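Local atomic coordinates of tetraacyldisaccharide 4'-kinase (Aquifex aeolicus, PDB entry 4EHX), a protein that transfers the gamma-phosphate of ATP to the 4'-position of a tetraacyldisaccharide 1-phosphate, forming lipid IVA in the biosynthesis of lipid A. Residues S40-L44 / G140-R144; L44-G50 / L154-D159; I177-L183 / F195-P200. The contacts are given in a common frame with arbitrary orientation. Residues are numbered along the deposited sequence.

In the fold
From the N terminus, strand 38-43 runs into the loop 44-50, which leads to helix 51-61. Interaction 1 closes about a hundred residues of chain, bringing the loop after strand 134-138 back to strand 38-43. Interaction 2 joins loop 44-50 to the end of strand 150-156 and the turn after it. These two contacts cross, their segments alternating along the chain, and share Leu44. Interaction 3 follows in series and closes a short loop between strands 182-186 and 201-212. All three reach one sheet. Leu44, Leu155, Ile177 and Phe195 form a continuous apolar cluster joining interactions 2 and 3, while a probable hydrogen bond from Arg179 NH2 to Phe141 O joins 1 and 3.

Interaction 1: S40-L44 / G140-R144; sequences SVGNL and GFQHR
Extended backbone at 40-43 meets a type I turn, Gly140 to His143, closed by His143 N to Gly140 O at 3.1 Å; Gly42 and Phe141 are the nearest pair, CA to CA 4.6 Å. Two hydrogen bonds join the segments: Gly140 N to Val41 O (2.9 Å) and Gln142 NE2 to Asn43 O (3.0 Å). Glutamine suits its place because its amide both donates and accepts: NE2 also hydrogen-bonds Glu172, and OE1 accepts (2.8 Å) from a water that itself accepts from Asn43 N (3.3 Å) and Phe141 N (3.1 Å), filling the gap between the backbones. Asn43 ND2 turns back to Ser45 O.

Glycine suits both its places: at Gly42 a CB would strike Phe141 CB, and at Gly140 one would collide with Ser40 OG as placed here. Phe141 (chi1 t) has CB 3.9 Å from Gly42 CA and CE2 3.7 Å from Leu44 CD2. A loop leaving one parallel strand, held against the neighbouring strand that enters the P-loop, is characteristic of the P-loop NTPase fold.

Interaction 2: L44-G50 / L154-D159; sequences LSVGGSG and LLKKKD
The irregular loop 44-50 curls past the end of strand 150-156 and the short, weakly bonded helical turn that starts at about Lys157, with Ser45 and Asp159 closest (CA to CA 6.8 Å). It is the P-loop, set between a strand and the following helix as in P-loop kinases, and holds six of the eight residues predicted to bind ATP.

Asp159 (chi1 m) is the polar hub. Its OD1 accepts from Ser45 OG (chi1 p) at 2.7 Å, and its OD2 from Lys156 N at 2.9 Å, while Asp159 N returns to Lys156 O at 2.8 Å. Two waters also donate to OD2, each at 2.8 Å. One accepts from Leu44 N (2.6 Å) and donates to Leu154 O (2.6 Å), bridging atoms 4.3 Å apart, too far for a direct bond; the other donates to Ser45 OG at 3.2 Å.

Lys156, with chi1 p and a fully extended remainder, spans the gap: NZ donates to Gly48 O at 2.6 Å and to a water 2.9 Å away that donates to Val46 O at 2.8 Å. NZ also bonds a methylpentanediol, probably from the crystallisation liquor. At Gly47 a CB would jam against the preceding carbonyl, and Gly50 has a positive phi, where glycine is at ease.

Van der Waals packing completes the interface: Leu154 CD2 lies 3.7 Å from Ser49 O and from Gly50 C, and Leu155 CD2 meets Leu44 CD1 at 4.0 Å, the apolar pair. The loop thus links strand 38-43 to helix 51-61, with Gly50 as N-cap, while parallel strand 150-156 lies between strands 38-43 and 182-186.

Interaction 3: I177-L183 / F195-P200; sequences IRRADAL and FFTGKP
The end of a 3-10 segment, 177-179, bends into strand 182-186, and the loop 195-200 folds over this bend before entering strand 201-212. The nearest CA pairs are Arg178 with Thr197 (8.7 Å) and Ala182 with Pro200 (5.0 Å), so the segments converge toward the start of strand 182-186. The hollow in the bend is filled by Lys199, whose side chain (m, t, t, m) lies across it: CE is 3.6 Å from Ile177 O, and CD is 4.4 Å from Ala180 CB, a methyl small enough to admit the chain. The last chi turns NZ inward, where it donates to Ala180 O at 2.8 Å and to Arg178 O at 3.1 Å, carbonyls of the 3-10 segment and of the loop just after it.

A second, apolar patch lies toward the Phe195 end of the loop. The tip of Leu183 (m, t) abuts two groups, its CD1 3.9 Å from Phe195 CD2, at the ring's edge, and 3.7 Å from Thr197 CG2. Ile177 CD1 packs 3.9 Å from Phe195 CE2, and the same ring touches Leu155 of strand 150-156. Thr197 (chi1 p) takes a double role, since its OG1 accepts from Lys199 N at 3.1 Å in an ST turn. Gly198, at phi/psi 90/-17, makes a bend in which a CB would be jammed against the preceding carbonyl.

Pro200, having no NH, sets its CD 3.3 Å from Asp181 O, and its own O accepts from Leu183 N at 2.9 Å, with Ala182 CA 3.4 Å from the same oxygen. This bond begins the parallel pairing of strands 182-186 and 201-212, joined by a crossover whose residues 184-194 contain no helix, unlike the usual beta-alpha-beta unit.

Interaction 1: S40-L44 / G140-R144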
loop_
_atom_site.group_PDB
_atom_site.type_symbol
_atom_site.label_atom_id
_atom_site.label_comp_id
_atom_site.label_asym_id
_atom_site.label_seq_id
_atom_site.Cartn_x
_atom_site.Cartn_y
_atom_site.Cartn_z
ATOM N N SER A 40 6.694 5.870 -8.985
ATOM C CA SER A 40 5.523 5.025 -8.843
ATOM C C SER A 40 5.871 3.789 -8.032
ATOM O O SER A 40 6.927 3.191 -8.215
ATOM C CB SER A 40 4.967 4.611 -10.214
ATOM O OG SER A 40 3.831 3.781 -10.049
ATOM N N VAL A 41 4.973 3.423 -7.123
ATOM C CA VAL A 41 5.046 2.152 -6.426
ATOM C C VAL A 41 3.852 1.339 -6.869
ATOM O O VAL A 41 2.709 1.819 -6.860
ATOM C CB VAL A 41 5.048 2.330 -4.876
ATOM C CG1 VAL A 41 5.069 0.942 -4.185
ATOM C CG2 VAL A 41 6.252 3.172 -4.464
ATOM N N GLY A 42 4.094 0.102 -7.284
ATOM C CA GLY A 42 2.999 -0.707 -7.755
ATOM C C GLY A 42 3.284 -2.192 -7.711
ATOM O O GLY A 42 4.366 -2.640 -7.312
ATOM N N ASN A 43 2.299 -2.965 -8.123
ATOM C CA ASN A 43 2.500 -4.399 -8.248
ATOM C C ASN A 43 1.603 -4.982 -9.338
ATOM O O ASN A 43 0.850 -4.253 -10.007
ATOM C CB ASN A 43 2.328 -5.104 -6.909
ATOM C CG ASN A 43 0.892 -5.378 -6.590
ATOM O OD1 ASN A 43 0.029 -4.535 -6.824
ATOM N ND2 ASN A 43 0.616 -6.570 -6.073
ATOM N N LEU A 44 1.708 -6.284 -9.541
ATOM C CA LEU A 44 1.024 -6.921 -10.657
ATOM C C LEU A 44 -0.261 -7.602 -10.222
ATOM O O LEU A 44 -1.100 -7.919 -11.051
ATOM C CB LEU A 44 1.940 -7.955 -11.328
ATOM C CG LEU A 44 3.118 -7.419 -12.130
ATOM C CD1 LEU A 44 3.821 -8.560 -12.837
ATOM C CD2 LEU A 44 2.629 -6.402 -13.139
ATOM N N GLY A 140 0.599 2.693 -8.665
ATOM C CA GLY A 140 0.594 3.439 -9.904
ATOM C C GLY A 140 1.146 2.694 -11.103
ATOM O O GLY A 140 1.250 3.284 -12.178
ATOM N N PHE A 141 1.493 1.414 -10.951
ATOM C CA PHE A 141 2.108 0.671 -12.083
ATOM C C PHE A 141 1.241 0.616 -13.359
ATOM O O PHE A 141 1.747 0.736 -14.483
ATOM C CB PHE A 141 2.507 -0.761 -11.669
ATOM C CG PHE A 141 3.432 -1.448 -12.645
ATOM C CD1 PHE A 141 4.780 -1.095 -12.725
ATOM C CD2 PHE A 141 2.969 -2.469 -13.459
ATOM C CE1 PHE A 141 5.642 -1.746 -13.630
ATOM C CE2 PHE A 141 3.821 -3.136 -14.351
ATOM C CZ PHE A 141 5.156 -2.767 -14.437
ATOM N N GLN A 142 -0.060 0.433 -13.185
ATOM C CA GLN A 142 -0.991 0.374 -14.316
ATOM C C GLN A 142 -1.424 1.753 -14.852
ATOM O O GLN A 142 -2.037 1.844 -15.925
ATOM C CB GLN A 142 -2.245 -0.413 -13.911
ATOM C CG GLN A 142 -2.029 -1.925 -13.775
ATOM C CD GLN A 142 -1.289 -2.310 -12.502
ATOM O OE1 GLN A 142 -1.528 -1.743 -11.430
ATOM N NE2 GLN A 142 -0.392 -3.275 -12.613
ATOM N N HIS A 143 -1.144 2.819 -14.105
ATOM C CA HIS A 143 -1.626 4.147 -14.498
ATOM C C HIS A 143 -0.689 4.810 -15.513
ATOM O O HIS A 143 -0.059 5.833 -15.221
ATOM C CB HIS A 143 -1.842 5.047 -13.269
ATOM C CG HIS A 143 -2.730 6.224 -13.547
ATOM N ND1 HIS A 143 -4.101 6.109 -13.656
ATOM C CD2 HIS A 143 -2.446 7.535 -13.751
ATOM C CE1 HIS A 143 -4.623 7.296 -13.923
ATOM N NE2 HIS A 143 -3.640 8.178 -13.987
ATOM N N ARG A 144 -0.611 4.232 -16.711
ATOM C CA ARG A 144 0.446 4.578 -17.657
ATOM C C ARG A 144 0.289 5.966 -18.256
ATOM O O ARG A 144 1.250 6.527 -18.791
ATOM C CB ARG A 144 0.544 3.526 -18.763
ATOM C CG ARG A 144 0.920 2.146 -18.229
ATOM C CD ARG A 144 1.209 1.149 -19.351
ATOM N NE ARG A 144 2.413 1.484 -20.118
ATOM C CZ ARG A 144 2.837 0.788 -21.173
ATOM N NH1 ARG A 144 2.161 -0.289 -21.582
ATOM N NH2 ARG A 144 3.926 1.166 -21.830
HETATM O O HOH W 1 0.128 -0.856 -9.386
#

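Interaction 2: L44-G50 / L154-D159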
loop_
_atom_site.group_PDB
_atom_site.type_symbol
_atom_site.label_atom_id
_atom_site.label_comp_id
_atom_site.label_asym_id
_atom_site.label_seq_id
_atom_site.Cartn_x
_atom_site.Cartn_y
_atom_site.Cartn_z
ATOM N N LEU A 44 1.708 -6.284 -9.541
ATOM C CA LEU A 44 1.024 -6.921 -10.657
ATOM C C LEU A 44 -0.261 -7.602 -10.222
ATOM O O LEU A 44 -1.100 -7.919 -11.051
ATOM C CB LEU A 44 1.940 -7.955 -11.328
ATOM C CG LEU A 44 3.118 -7.419 -12.130
ATOM C CD1 LEU A 44 3.821 -8.560 -12.837
ATOM C CD2 LEU A 44 2.629 -6.402 -13.139
ATOM N N SER A 45 -0.418 -7.842 -8.924
ATOM C CA SER A 45 -1.514 -8.687 -8.469
ATOM C C SER A 45 -2.428 -8.027 -7.449
ATOM O O SER A 45 -2.041 -7.085 -6.752
ATOM C CB SER A 45 -0.959 -9.973 -7.853
ATOM O OG SER A 45 -0.037 -9.663 -6.823
ATOM N N VAL A 46 -3.651 -8.534 -7.373
ATOM C CA VAL A 46 -4.514 -8.240 -6.242
ATOM C C VAL A 46 -4.051 -9.113 -5.073
ATOM O O VAL A 46 -3.421 -10.150 -5.282
ATOM C CB VAL A 46 -5.981 -8.522 -6.583
ATOM C CG1 VAL A 46 -6.381 -7.718 -7.803
ATOM C CG2 VAL A 46 -6.201 -10.010 -6.827
ATOM N N GLY A 47 -4.343 -8.689 -3.846
ATOM C CA GLY A 47 -3.927 -9.433 -2.667
ATOM C C GLY A 47 -2.803 -8.733 -1.925
ATOM O O GLY A 47 -2.302 -7.710 -2.389
ATOM N N GLY A 48 -2.408 -9.279 -0.774
ATOM C CA GLY A 48 -1.362 -8.683 0.045
ATOM C C GLY A 48 -0.126 -8.385 -0.783
ATOM O O GLY A 48 0.347 -9.250 -1.519
ATOM N N SER A 49 0.402 -7.168 -0.654
ATOM C CA SER A 49 1.411 -6.655 -1.579
ATOM C C SER A 49 2.683 -6.137 -0.922
ATOM O O SER A 49 3.765 -6.193 -1.513
ATOM C CB SER A 49 0.804 -5.521 -2.404
ATOM O OG SER A 49 1.759 -4.990 -3.303
ATOM N N GLY A 50 2.557 -5.612 0.290
ATOM C CA GLY A 50 3.669 -4.923 0.922
ATOM C C GLY A 50 3.789 -3.526 0.353
ATOM O O GLY A 50 4.685 -2.763 0.718
ATOM N N LEU A 154 6.753 -4.041 -7.243
ATOM C CA LEU A 154 6.906 -5.043 -6.185
ATOM C C LEU A 154 6.428 -6.374 -6.712
ATOM O O LEU A 154 5.371 -6.447 -7.355
ATOM C CB LEU A 154 6.076 -4.666 -4.954
ATOM C CG LEU A 154 6.739 -3.704 -3.957
ATOM C CD1 LEU A 154 7.193 -2.415 -4.626
ATOM C CD2 LEU A 154 5.752 -3.400 -2.822
ATOM N N LEU A 155 7.198 -7.416 -6.423
ATOM C CA LEU A 155 6.884 -8.777 -6.844
ATOM C C LEU A 155 7.036 -9.720 -5.671
ATOM O O LEU A 155 8.073 -9.711 -5.011
ATOM C CB LEU A 155 7.875 -9.240 -7.909
ATOM C CG LEU A 155 7.677 -9.047 -9.408
ATOM C CD1 LEU A 155 8.808 -9.801 -10.088
ATOM C CD2 LEU A 155 6.316 -9.556 -9.897
ATOM N N LYS A 156 6.035 -10.558 -5.423
ATOM C CA LYS A 156 6.228 -11.657 -4.472
ATOM C C LYS A 156 6.354 -12.995 -5.189
ATOM O O LYS A 156 5.913 -13.150 -6.333
ATOM C CB LYS A 156 5.107 -11.703 -3.436
ATOM C CG LYS A 156 3.749 -11.935 -4.023
ATOM C CD LYS A 156 2.672 -11.760 -2.983
ATOM C CE LYS A 156 1.306 -11.801 -3.630
ATOM N NZ LYS A 156 0.233 -11.547 -2.634
ATOM N N LYS A 157 6.963 -13.968 -4.525
ATOM C CA LYS A 157 7.208 -15.256 -5.172
ATOM C C LYS A 157 5.916 -15.812 -5.776
ATOM O O LYS A 157 5.916 -16.329 -6.890
ATOM C CB LYS A 157 7.828 -16.258 -4.188
ATOM C CG LYS A 157 8.213 -17.596 -4.830
ATOM C CD LYS A 157 8.771 -18.561 -3.780
ATOM C CE LYS A 157 9.192 -19.888 -4.389
ATOM N NZ LYS A 157 9.667 -20.833 -3.335
ATOM N N LYS A 158 4.812 -15.690 -5.044
ATOM C CA LYS A 158 3.513 -16.189 -5.517
ATOM C C LYS A 158 3.110 -15.617 -6.888
ATOM O O LYS A 158 2.476 -16.311 -7.700
ATOM C CB LYS A 158 2.433 -15.854 -4.489
ATOM C CG LYS A 158 1.077 -16.501 -4.763
ATOM C CD LYS A 158 0.026 -15.935 -3.825
ATOM C CE LYS A 158 -1.335 -16.575 -4.059
ATOM N NZ LYS A 158 -2.391 -15.945 -3.210
ATOM N N ASP A 159 3.464 -14.356 -7.137
ATOM C CA ASP A 159 3.135 -13.698 -8.414
ATOM C C ASP A 159 3.701 -14.457 -9.608
ATOM O O ASP A 159 3.044 -14.572 -10.650
ATOM C CB ASP A 159 3.673 -12.262 -8.450
ATOM C CG ASP A 159 2.958 -11.333 -7.480
ATOM O OD1 ASP A 159 1.770 -11.581 -7.173
ATOM O OD2 ASP A 159 3.578 -10.336 -7.036
HETATM O O HOH W 2 3.453 -7.864 -8.362
HETATM O O HOH W 3 2.519 -8.596 -5.168
HETATM O O HOH W 4 -1.710 -12.329 -4.644
#

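Interaction 3: I177-L183 / F195-P200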
loop_
_atom_site.group_PDB
_atom_site.type_symbol
_atom_site.label_atom_id
_atom_site.label_comp_id
_atom_site.label_asym_id
_atom_site.label_seq_id
_atom_site.Cartn_x
_atom_site.Cartn_y
_atom_site.Cartn_z
ATOM N N ILE A 177 6.499 -7.032 -16.474
ATOM C CA ILE A 177 7.637 -6.750 -15.604
ATOM C C ILE A 177 8.659 -5.866 -16.334
ATOM O O ILE A 177 9.356 -5.061 -15.717
ATOM C CB ILE A 177 8.281 -8.060 -15.093
ATOM C CG1 ILE A 177 7.377 -8.680 -14.023
ATOM C CG2 ILE A 177 9.687 -7.805 -14.518
ATOM C CD1 ILE A 177 7.739 -10.117 -13.653
ATOM N N ARG A 178 8.722 -5.989 -17.657
ATOM C CA ARG A 178 9.640 -5.167 -18.445
ATOM C C ARG A 178 9.483 -3.647 -18.258
ATOM O O ARG A 178 10.429 -2.893 -18.506
ATOM C CB ARG A 178 9.553 -5.526 -19.940
ATOM C CG ARG A 178 8.249 -5.125 -20.627
ATOM C CD ARG A 178 8.206 -5.728 -22.039
ATOM N NE ARG A 178 6.937 -5.469 -22.717
ATOM C CZ ARG A 178 6.479 -6.182 -23.748
ATOM N NH1 ARG A 178 7.183 -7.208 -24.214
ATOM N NH2 ARG A 178 5.313 -5.877 -24.308
ATOM N N ARG A 179 8.298 -3.191 -17.852
ATOM C CA ARG A 179 8.082 -1.747 -17.637
ATOM C C ARG A 179 8.783 -1.195 -16.394
ATOM O O ARG A 179 8.975 0.014 -16.281
ATOM C CB ARG A 179 6.596 -1.387 -17.556
ATOM C CG ARG A 179 5.769 -1.852 -18.734
ATOM C CD ARG A 179 4.529 -0.979 -18.905
ATOM N NE ARG A 179 3.663 -0.871 -17.716
ATOM C CZ ARG A 179 2.628 -1.674 -17.445
ATOM N NH1 ARG A 179 2.325 -2.689 -18.250
ATOM N NH2 ARG A 179 1.880 -1.458 -16.369
ATOM N N ALA A 180 9.154 -2.070 -15.464
ATOM C CA ALA A 180 9.799 -1.632 -14.232
ATOM C C ALA A 180 11.184 -1.034 -14.453
ATOM O O ALA A 180 11.951 -1.527 -15.269
ATOM C CB ALA A 180 9.889 -2.795 -13.222
ATOM N N ASP A 181 11.504 0.021 -13.702
ATOM C CA ASP A 181 12.878 0.500 -13.617
ATOM C C ASP A 181 13.621 -0.223 -12.516
ATOM O O ASP A 181 14.847 -0.345 -12.547
ATOM C CB ASP A 181 12.913 1.996 -13.320
ATOM C CG ASP A 181 12.353 2.815 -14.443
ATOM O OD1 ASP A 181 12.723 2.557 -15.615
ATOM O OD2 ASP A 181 11.551 3.720 -14.149
ATOM N N ALA A 182 12.875 -0.657 -11.505
ATOM C CA ALA A 182 13.464 -1.327 -10.353
ATOM C C ALA A 182 12.461 -2.349 -9.849
ATOM O O ALA A 182 11.246 -2.112 -9.891
ATOM C CB ALA A 182 13.796 -0.320 -9.243
ATOM N N LEU A 183 12.968 -3.489 -9.390
ATOM C CA LEU A 183 12.129 -4.518 -8.783
ATOM C C LEU A 183 12.380 -4.621 -7.287
ATOM O O LEU A 183 13.522 -4.604 -6.836
ATOM C CB LEU A 183 12.403 -5.889 -9.406
ATOM C CG LEU A 183 12.026 -6.059 -10.876
ATOM C CD1 LEU A 183 12.354 -7.465 -11.339
ATOM C CD2 LEU A 183 10.559 -5.768 -11.075
ATOM N N PHE A 195 15.138 -13.465 -8.178
ATOM C CA PHE A 195 14.583 -13.245 -9.500
ATOM C C PHE A 195 15.475 -12.293 -10.273
ATOM O O PHE A 195 15.537 -11.100 -9.969
ATOM C CB PHE A 195 13.171 -12.679 -9.384
ATOM C CG PHE A 195 12.456 -12.560 -10.696
ATOM C CD1 PHE A 195 12.290 -13.665 -11.511
ATOM C CD2 PHE A 195 11.930 -11.346 -11.105
ATOM C CE1 PHE A 195 11.624 -13.559 -12.720
ATOM C CE2 PHE A 195 11.262 -11.233 -12.309
ATOM C CZ PHE A 195 11.107 -12.341 -13.117
ATOM N N PHE A 196 16.169 -12.827 -11.273
ATOM C CA PHE A 196 17.108 -12.031 -12.052
ATOM C C PHE A 196 16.528 -11.579 -13.387
ATOM O O PHE A 196 16.045 -12.391 -14.184
ATOM C CB PHE A 196 18.408 -12.793 -12.299
ATOM C CG PHE A 196 19.395 -12.028 -13.129
ATOM C CD1 PHE A 196 20.263 -11.124 -12.537
ATOM C CD2 PHE A 196 19.440 -12.195 -14.502
ATOM C CE1 PHE A 196 21.168 -10.409 -13.299
ATOM C CE2 PHE A 196 20.339 -11.484 -15.271
ATOM C CZ PHE A 196 21.206 -10.589 -14.666
ATOM N N THR A 197 16.596 -10.274 -13.623
ATOM C CA THR A 197 16.093 -9.675 -14.845
ATOM C C THR A 197 17.132 -8.757 -15.471
ATOM O O THR A 197 16.948 -8.276 -16.588
ATOM C CB THR A 197 14.848 -8.815 -14.565
ATOM O OG1 THR A 197 15.200 -7.752 -13.668
ATOM C CG2 THR A 197 13.740 -9.651 -13.951
ATOM N N GLY A 198 18.206 -8.485 -14.740
ATOM C CA GLY A 198 19.152 -7.467 -15.158
ATOM C C GLY A 198 18.814 -6.084 -14.615
ATOM O O GLY A 198 19.665 -5.191 -14.603
ATOM N N LYS A 199 17.579 -5.894 -14.158
ATOM C CA LYS A 199 17.188 -4.613 -13.562
ATOM C C LYS A 199 17.676 -4.482 -12.116
ATOM O O LYS A 199 17.840 -5.486 -11.423
ATOM C CB LYS A 199 15.665 -4.454 -13.579
ATOM C CG LYS A 199 15.045 -4.509 -14.969
ATOM C CD LYS A 199 13.527 -4.544 -14.889
ATOM C CE LYS A 199 12.888 -4.573 -16.272
ATOM N NZ LYS A 199 13.154 -3.320 -17.046
ATOM N N PRO A 200 17.872 -3.239 -11.647
ATOM C CA PRO A 200 18.165 -3.024 -10.225
ATOM C C PRO A 200 17.099 -3.720 -9.389
ATOM O O PRO A 200 15.905 -3.498 -9.590
ATOM C CB PRO A 200 18.046 -1.509 -10.066
ATOM C CG PRO A 200 18.285 -0.960 -11.451
ATOM C CD PRO A 200 17.678 -1.973 -12.374
#